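Local coordinates for protein mevalonate kinase (Staphylococcus aureus, PDB 2X7I) that probably catalyses the ATP-dependent phosphorylation of mevalonate in the mevalonate pathway of isoprenoid synthesis, at residues Ile16-His21 with Lys208-Leu213; Gly37-Leu42 with Ala108-Arg113. All coordinates share one frame; numbering follows the deposited sequence.

Interaction 1. Residues Ile16-His21 with Lys208-Leu213; sequences ILIGEH and KHIGKL
The backbone N of Leu213 donates to His209 O at 3.2 Å, one turn of the helix, while the carbonyl O of the same Leu213 takes the methyl CD1 of Ile18 against it at 4.1 Å. That bond belongs to the helix itself; what meets Ile18 and Gly19 across the contact is chiefly methyl carbon. Ile18 reaches the helix with two branches. Its CG2 stands anti to the backbone N (chi1 -49°, measured to CG1) and lies alongside Ile210 CD1 at 4.2 Å, whereas the longer CG1-CD1 arm extends further along the helix to the Leu213 carbonyl. Ile18 and Ile210 pass side by side, each heading toward the other's backbone, and Ile210 carries its terminal methyl on to the main chain: CD1 rests on Gly19 CA at 3.6 Å and on Gly19 N at 3.9 Å. Ile210 holds CG1 between its own backbone N and carbonyl carbon, and its chi2 of 91° is about 30° off the staggered value, which may cost some torsional strain. Glycine suits position 19 because, at phi 127°, a side chain would be pressed against the carbonyl O of Ile18 and crowded by Ile16 CG2; its absence leaves CA open to Ile210 CD1. Branched Ile18 also touches Val214 and Ala217 of helix 203-222 and Ile232 and Cys236 of helix 226-243, so it packs against both. Just before it, the carbonyl of Leu17 accepts a hydrogen bond from Lys266. The sequence Ile-Leu-Ile-Gly-Glu-His belongs to the first conserved motif of GHMP kinases, and the arrangement is that of this motif's turn, where the chain leaves strand 6-16, set against a helix from the C-terminal half of the kinase.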
ATOM      1  N   ILE A  16      -3.453  -3.520  -3.515  1.00 46.27           N
ATOM      2  CA  ILE A  16      -3.842  -4.468  -4.542  1.00 46.13           C
ATOM      3  C   ILE A  16      -5.307  -4.750  -4.263  1.00 47.11           C
ATOM      4  O   ILE A  16      -5.635  -5.476  -3.324  1.00 47.59           O
ATOM      5  CB  ILE A  16      -3.022  -5.780  -4.472  1.00 46.02           C
ATOM      6  CG1 ILE A  16      -1.510  -5.514  -4.588  1.00 44.80           C
ATOM      7  CG2 ILE A  16      -3.458  -6.733  -5.567  1.00 46.12           C
ATOM      8  CD1 ILE A  16      -1.089  -4.803  -5.866  1.00 43.63           C
ATOM      9  N   LEU A  17      -6.191  -4.132  -5.042  1.00 47.60           N
ATOM     10  CA  LEU A  17      -7.627  -4.328  -4.873  1.00 48.53           C
ATOM     11  C   LEU A  17      -8.003  -5.786  -5.094  1.00 48.72           C
ATOM     12  O   LEU A  17      -8.761  -6.366  -4.316  1.00 49.18           O
ATOM     13  CB  LEU A  17      -8.400  -3.460  -5.857  1.00 48.87           C
ATOM     14  CG  LEU A  17      -8.464  -1.958  -5.570  1.00 49.76           C
ATOM     15  CD1 LEU A  17      -9.371  -1.317  -6.608  1.00 50.24           C
ATOM     16  CD2 LEU A  17      -8.968  -1.659  -4.172  1.00 49.36           C
ATOM     17  N   ILE A  18      -7.470  -6.360  -6.173  1.00 48.30           N
ATOM     18  CA  ILE A  18      -7.684  -7.759  -6.527  1.00 48.68           C
ATOM     19  C   ILE A  18      -6.368  -8.255  -7.084  1.00 48.00           C
ATOM     20  O   ILE A  18      -5.724  -7.555  -7.871  1.00 47.00           O
ATOM     21  CB  ILE A  18      -8.741  -7.933  -7.622  1.00 49.23           C
ATOM     22  CG1 ILE A  18     -10.001  -7.144  -7.313  1.00 51.90           C
ATOM     23  CG2 ILE A  18      -9.106  -9.400  -7.807  1.00 49.24           C
ATOM     24  CD1 ILE A  18     -10.764  -6.743  -8.571  1.00 54.26           C
ATOM     25  N   GLY A  19      -5.977  -9.460  -6.683  1.00 48.37           N
ATOM     26  CA  GLY A  19      -4.715 -10.046  -7.110  1.00 48.28           C
ATOM     27  C   GLY A  19      -3.901 -10.501  -5.921  1.00 48.54           C
ATOM     28  O   GLY A  19      -4.195 -10.133  -4.784  1.00 48.86           O
ATOM     29  N   GLU A  20      -2.877 -11.304  -6.188  1.00 48.46           N
ATOM     30  CA  GLU A  20      -2.049 -11.863  -5.132  1.00 49.05           C
ATOM     31  C   GLU A  20      -1.073 -10.860  -4.532  1.00 48.09           C
ATOM     32  O   GLU A  20      -0.805  -9.803  -5.088  1.00 46.92           O
ATOM     33  CB  GLU A  20      -1.305 -13.130  -5.613  1.00 49.77           C
ATOM     34  CG  GLU A  20      -0.213 -12.918  -6.663  1.00 50.94           C
ATOM     35  CD  GLU A  20       0.113 -14.205  -7.439  1.00 53.51           C
ATOM     36  OE1 GLU A  20       0.835 -15.076  -6.895  1.00 55.02           O
ATOM     37  OE2 GLU A  20      -0.377 -14.343  -8.585  1.00 53.74           O
ATOM     38  N   HIS A  21      -0.573 -11.222  -3.359  1.00 48.76           N
ATOM     39  CA  HIS A  21       0.452 -10.471  -2.663  1.00 48.35           C
ATOM     40  C   HIS A  21       1.763 -10.463  -3.455  1.00 47.95           C
ATOM     41  O   HIS A  21       2.136 -11.458  -4.058  1.00 47.92           O
ATOM     42  CB  HIS A  21       0.663 -11.111  -1.278  1.00 48.85           C
ATOM     43  CG  HIS A  21       1.825 -10.556  -0.521  1.00 48.19           C
ATOM     44  ND1 HIS A  21       3.033 -11.215  -0.427  1.00 49.73           N
ATOM     45  CD2 HIS A  21       1.963  -9.416   0.197  1.00 47.18           C
ATOM     46  CE1 HIS A  21       3.870 -10.501   0.305  1.00 47.67           C
ATOM     47  NE2 HIS A  21       3.246  -9.406   0.698  1.00 47.23           N
ATOM     48  N   LYS A 208      -6.777 -18.905 -10.251  1.00 57.88           N
ATOM     49  CA  LYS A 208      -7.288 -18.996 -11.614  1.00 59.08           C
ATOM     50  C   LYS A 208      -8.531 -18.112 -11.758  1.00 57.51           C
ATOM     51  O   LYS A 208      -8.629 -17.324 -12.700  1.00 57.52           O
ATOM     52  CB  LYS A 208      -7.595 -20.453 -11.981  1.00 61.75           C
ATOM     53  CG  LYS A 208      -8.291 -20.635 -13.331  1.00 64.13           C
ATOM     54  CD  LYS A 208      -8.295 -22.094 -13.775  1.00 67.68           C
ATOM     55  CE  LYS A 208      -8.802 -22.241 -15.221  1.00 70.46           C
ATOM     56  NZ  LYS A 208      -8.714 -23.658 -15.737  1.00 73.90           N
ATOM     57  N   HIS A 209      -9.436 -18.187 -10.785  1.00 57.00           N
ATOM     58  CA  HIS A 209     -10.691 -17.425 -10.851  1.00 56.20           C
ATOM     59  C   HIS A 209     -10.515 -15.921 -10.656  1.00 54.63           C
ATOM     60  O   HIS A 209     -11.215 -15.140 -11.297  1.00 54.26           O
ATOM     61  CB  HIS A 209     -11.726 -17.957  -9.851  1.00 56.35           C
ATOM     62  CG  HIS A 209     -12.058 -19.401 -10.038  1.00 58.11           C
ATOM     63  ND1 HIS A 209     -12.437 -20.216  -8.995  1.00 59.69           N
ATOM     64  CD2 HIS A 209     -12.026 -20.189 -11.140  1.00 60.15           C
ATOM     65  CE1 HIS A 209     -12.639 -21.442  -9.448  1.00 61.60           C
ATOM     66  NE2 HIS A 209     -12.396 -21.453 -10.747  1.00 61.66           N
ATOM     67  N   ILE A 210      -9.602 -15.487  -9.787  1.00 54.40           N
ATOM     68  CA  ILE A 210      -9.458 -14.041  -9.597  1.00 53.43           C
ATOM     69  C   ILE A 210      -8.895 -13.414 -10.889  1.00 53.74           C
ATOM     70  O   ILE A 210      -9.146 -12.253 -11.183  1.00 53.18           O
ATOM     71  CB  ILE A 210      -8.653 -13.637  -8.312  1.00 53.36           C
ATOM     72  CG1 ILE A 210      -7.153 -13.757  -8.516  1.00 53.98           C
ATOM     73  CG2 ILE A 210      -9.102 -14.414  -7.081  1.00 53.86           C
ATOM     74  CD1 ILE A 210      -6.549 -12.489  -9.013  1.00 52.72           C
ATOM     75  N   GLY A 211      -8.163 -14.209 -11.666  1.00 55.22           N
ATOM     76  CA  GLY A 211      -7.732 -13.817 -12.997  1.00 55.89           C
ATOM     77  C   GLY A 211      -8.857 -13.246 -13.835  1.00 56.10           C
ATOM     78  O   GLY A 211      -8.745 -12.116 -14.321  1.00 56.24           O
ATOM     79  N   LYS A 212      -9.944 -14.002 -14.005  1.00 56.54           N
ATOM     80  CA  LYS A 212     -11.119 -13.468 -14.714  1.00 57.12           C
ATOM     81  C   LYS A 212     -11.765 -12.283 -13.984  1.00 54.79           C
ATOM     82  O   LYS A 212     -12.240 -11.360 -14.629  1.00 55.08           O
ATOM     83  CB  LYS A 212     -12.174 -14.551 -15.063  1.00 59.28           C
ATOM     84  CG  LYS A 212     -12.536 -15.561 -13.973  1.00 61.06           C
ATOM     85  CD  LYS A 212     -13.550 -16.598 -14.490  1.00 65.58           C
ATOM     86  CE  LYS A 212     -13.325 -17.990 -13.897  1.00 67.25           C
ATOM     87  NZ  LYS A 212     -12.162 -18.712 -14.514  1.00 68.44           N
ATOM     88  N   LEU A 213     -11.766 -12.295 -12.651  1.00 52.78           N
ATOM     89  CA  LEU A 213     -12.312 -11.168 -11.881  1.00 51.14           C
ATOM     90  C   LEU A 213     -11.484  -9.881 -12.010  1.00 50.28           C
ATOM     91  O   LEU A 213     -12.042  -8.790 -11.938  1.00 50.19           O
ATOM     92  CB  LEU A 213     -12.478 -11.539 -10.408  1.00 50.16           C
ATOM     93  CG  LEU A 213     -13.540 -12.606 -10.124  1.00 50.63           C
ATOM     94  CD1 LEU A 213     -13.429 -13.106  -8.685  1.00 48.96           C
ATOM     95  CD2 LEU A 213     -14.937 -12.067 -10.405  1.00 48.27           C
TER

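Interaction 2. Residues Gly37-Leu42 with Ala108-Arg113; sequences GKIKVL and AVAFVR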
ATOM      1  N   GLY A  37      -2.521   6.508   3.180  1.00 55.60           N
ATOM      2  CA  GLY A  37      -1.216   6.151   3.745  1.00 55.74           C
ATOM      3  C   GLY A  37      -0.166   7.137   3.280  1.00 56.35           C
ATOM      4  O   GLY A  37      -0.068   7.416   2.092  1.00 56.77           O
ATOM      5  N   LYS A  38       0.600   7.684   4.218  1.00 57.41           N
ATOM      6  CA  LYS A  38       1.610   8.695   3.913  1.00 57.87           C
ATOM      7  C   LYS A  38       2.925   8.383   4.617  1.00 56.61           C
ATOM      8  O   LYS A  38       2.955   8.145   5.820  1.00 56.58           O
ATOM      9  CB  LYS A  38       1.130  10.088   4.324  1.00 59.87           C
ATOM     10  CG  LYS A  38      -0.005  10.654   3.439  1.00 63.81           C
ATOM     11  CD  LYS A  38       0.491  11.052   2.021  1.00 64.70           C
ATOM     12  CE  LYS A  38      -0.556  10.789   0.942  1.00 64.82           C
ATOM     13  NZ  LYS A  38      -1.746  11.700   1.032  1.00 66.87           N
ATOM     14  N   ILE A  39       4.005   8.387   3.843  1.00 55.30           N
ATOM     15  CA  ILE A  39       5.346   8.343   4.377  1.00 54.47           C
ATOM     16  C   ILE A  39       6.031   9.661   4.028  1.00 55.20           C
ATOM     17  O   ILE A  39       6.029  10.063   2.864  1.00 55.79           O
ATOM     18  CB  ILE A  39       6.129   7.156   3.806  1.00 52.91           C
ATOM     19  CG1 ILE A  39       5.462   5.847   4.250  1.00 52.35           C
ATOM     20  CG2 ILE A  39       7.584   7.219   4.232  1.00 52.22           C
ATOM     21  CD1 ILE A  39       6.426   4.705   4.543  1.00 52.20           C
ATOM     22  N   LYS A  40       6.593  10.325   5.042  1.00 55.27           N
ATOM     23  CA  LYS A  40       7.323  11.580   4.874  1.00 55.71           C
ATOM     24  C   LYS A  40       8.786  11.392   5.283  1.00 54.26           C
ATOM     25  O   LYS A  40       9.065  10.857   6.358  1.00 53.57           O
ATOM     26  CB  LYS A  40       6.717  12.675   5.757  1.00 57.61           C
ATOM     27  CG  LYS A  40       5.232  12.954   5.534  1.00 59.31           C
ATOM     28  CD  LYS A  40       4.715  13.942   6.565  1.00 61.56           C
ATOM     29  CE  LYS A  40       3.269  14.336   6.299  1.00 64.13           C
ATOM     30  NZ  LYS A  40       2.329  13.179   6.446  1.00 63.94           N
ATOM     31  N   VAL A  41       9.709  11.854   4.442  1.00 53.13           N
ATOM     32  CA  VAL A  41      11.132  11.852   4.774  1.00 52.21           C
ATOM     33  C   VAL A  41      11.688  13.279   4.746  1.00 53.67           C
ATOM     34  O   VAL A  41      11.436  14.035   3.808  1.00 54.35           O
ATOM     35  CB  VAL A  41      11.953  10.938   3.814  1.00 51.02           C
ATOM     36  CG1 VAL A  41      13.462  11.084   4.073  1.00 50.15           C
ATOM     37  CG2 VAL A  41      11.503   9.477   3.952  1.00 48.01           C
ATOM     38  N   LEU A  42      12.433  13.634   5.788  1.00 54.15           N
ATOM     39  CA  LEU A  42      13.139  14.911   5.862  1.00 55.86           C
ATOM     40  C   LEU A  42      14.633  14.646   6.062  1.00 55.70           C
ATOM     41  O   LEU A  42      15.015  13.865   6.927  1.00 54.55           O
ATOM     42  CB  LEU A  42      12.590  15.757   7.013  1.00 56.96           C
ATOM     43  CG  LEU A  42      13.316  17.073   7.309  1.00 59.82           C
ATOM     44  CD1 LEU A  42      13.225  18.053   6.136  1.00 61.28           C
ATOM     45  CD2 LEU A  42      12.769  17.713   8.589  1.00 61.31           C
ATOM     46  N   ALA A 108      10.858   4.195  -0.079  1.00 43.91           N
ATOM     47  CA  ALA A 108      11.848   4.378  -1.135  1.00 44.43           C
ATOM     48  C   ALA A 108      11.531   5.580  -2.021  1.00 43.94           C
ATOM     49  O   ALA A 108      12.425   6.337  -2.366  1.00 44.73           O
ATOM     50  CB  ALA A 108      11.991   3.124  -1.967  1.00 44.53           C
ATOM     51  N   VAL A 109      10.268   5.746  -2.396  1.00 43.53           N
ATOM     52  CA  VAL A 109       9.844   6.897  -3.199  1.00 43.80           C
ATOM     53  C   VAL A 109      10.022   8.215  -2.414  1.00 44.19           C
ATOM     54  O   VAL A 109      10.504   9.206  -2.969  1.00 45.44           O
ATOM     55  CB  VAL A 109       8.387   6.736  -3.679  1.00 43.72           C
ATOM     56  CG1 VAL A 109       7.866   8.020  -4.345  1.00 43.65           C
ATOM     57  CG2 VAL A 109       8.290   5.550  -4.650  1.00 44.54           C
ATOM     58  N   ALA A 110       9.647   8.206  -1.133  1.00 43.26           N
ATOM     59  CA  ALA A 110       9.801   9.355  -0.255  1.00 43.28           C
ATOM     60  C   ALA A 110      11.272   9.702  -0.049  1.00 43.78           C
ATOM     61  O   ALA A 110      11.665  10.873  -0.129  1.00 44.50           O
ATOM     62  CB  ALA A 110       9.142   9.085   1.071  1.00 42.92           C
ATOM     63  N   PHE A 111      12.089   8.688   0.209  1.00 44.03           N
ATOM     64  CA  PHE A 111      13.505   8.919   0.449  1.00 44.81           C
ATOM     65  C   PHE A 111      14.225   9.487  -0.786  1.00 45.39           C
ATOM     66  O   PHE A 111      15.077  10.382  -0.656  1.00 45.91           O
ATOM     67  CB  PHE A 111      14.213   7.657   0.924  1.00 45.29           C
ATOM     68  CG  PHE A 111      15.643   7.886   1.253  1.00 46.63           C
ATOM     69  CD1 PHE A 111      16.005   8.388   2.489  1.00 48.87           C
ATOM     70  CD2 PHE A 111      16.624   7.666   0.313  1.00 47.34           C
ATOM     71  CE1 PHE A 111      17.335   8.647   2.786  1.00 50.25           C
ATOM     72  CE2 PHE A 111      17.949   7.923   0.604  1.00 49.50           C
ATOM     73  CZ  PHE A 111      18.307   8.410   1.838  1.00 50.09           C
ATOM     74  N   VAL A 112      13.895   8.962  -1.964  1.00 44.91           N
ATOM     75  CA  VAL A 112      14.518   9.420  -3.205  1.00 45.78           C
ATOM     76  C   VAL A 112      14.111  10.858  -3.514  1.00 46.40           C
ATOM     77  O   VAL A 112      14.946  11.663  -3.886  1.00 47.96           O
ATOM     78  CB  VAL A 112      14.172   8.528  -4.404  1.00 45.83           C
ATOM     79  CG1 VAL A 112      14.610   9.211  -5.711  1.00 46.41           C
ATOM     80  CG2 VAL A 112      14.827   7.162  -4.257  1.00 45.43           C
ATOM     81  N   ARG A 113      12.828  11.163  -3.365  1.00 45.75           N
ATOM     82  CA  ARG A 113      12.336  12.521  -3.498  1.00 47.07           C
ATOM     83  C   ARG A 113      13.082  13.496  -2.564  1.00 47.93           C
ATOM     84  O   ARG A 113      13.620  14.503  -3.015  1.00 49.31           O
ATOM     85  CB  ARG A 113      10.831  12.561  -3.228  1.00 46.52           C
ATOM     86  CG  ARG A 113      10.013  12.090  -4.413  1.00 47.30           C
ATOM     87  CD  ARG A 113       8.530  11.918  -4.089  1.00 46.22           C
ATOM     88  NE  ARG A 113       7.764  11.711  -5.319  1.00 47.13           N
ATOM     89  CZ  ARG A 113       6.538  11.195  -5.392  1.00 45.09           C
ATOM     90  NH1 ARG A 113       5.880  10.812  -4.302  1.00 44.63           N
ATOM     91  NH2 ARG A 113       5.965  11.065  -6.576  1.00 45.81           N
TER
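Val41 lays its two methyls over Ala110 and the start of Phe111. CG2 lies 3.7 Å from Ala110 CB and also reaches Phe111 N at 3.9 Å, while CG1, anti to the backbone N (chi1 173°), points on to the aromatic ring and meets Phe111 CD1 at 4.0 Å. The approach to the ring is slanted. Two residues back along the strand, Ile39 offers its CG2 branch to the same alanine methyl, beside Val41 CG2 and 4.0 Å from Ala110 CB, and that methyl sits 3.7 Å from the Ile39 carbonyl O as well. Alanine is right for this place because its single methyl lets the helix settle low on the strand: the axes approach to 7.3 Å and run in nearly the same direction, 29° apart. The alternation of the beta strand brings Ile39 and Val41 to the helix side and turns Lys40 away from it. Elsewhere on helix 103-119, Ile39 also touches Ala106, and Val41 touches Ala114, while Arg113 ties the helix to strand 6-16 through a bond from NH1 to the Glu10 carbonyl. This is the helix-on-sheet layer of the GHMP kinase N-terminal domain, with helix 103-119 following the glycine- and serine-rich loop that in this family binds ATP phosphates. Across these two segments, methyl groups meet one another, a ring carbon and backbone atoms at van der Waals distance, so the cohesion should come from shape fit and the exclusion of water rather than from directed bonds.

From the N terminus the chain runs along strand 6-16, turns through 16-21 and returns along strand 29-45, which contains 37-42. Interaction 2 closes first: after 65 intervening residues, 108-113 on helix 103-119 comes back to strand 29-45, joining the sheet and helix layers of the N-terminal half. Interaction 1 closes a far larger loop of 186 intervening residues, which encloses the whole of interaction 2, when helix 203-222 reaches the turn after the first strand. It thereby ties that turn to the helices of the later half. The two contacts lie on opposite sides of the chain's centre, their centres 28 Å apart and their nearest atoms about 12 Å apart.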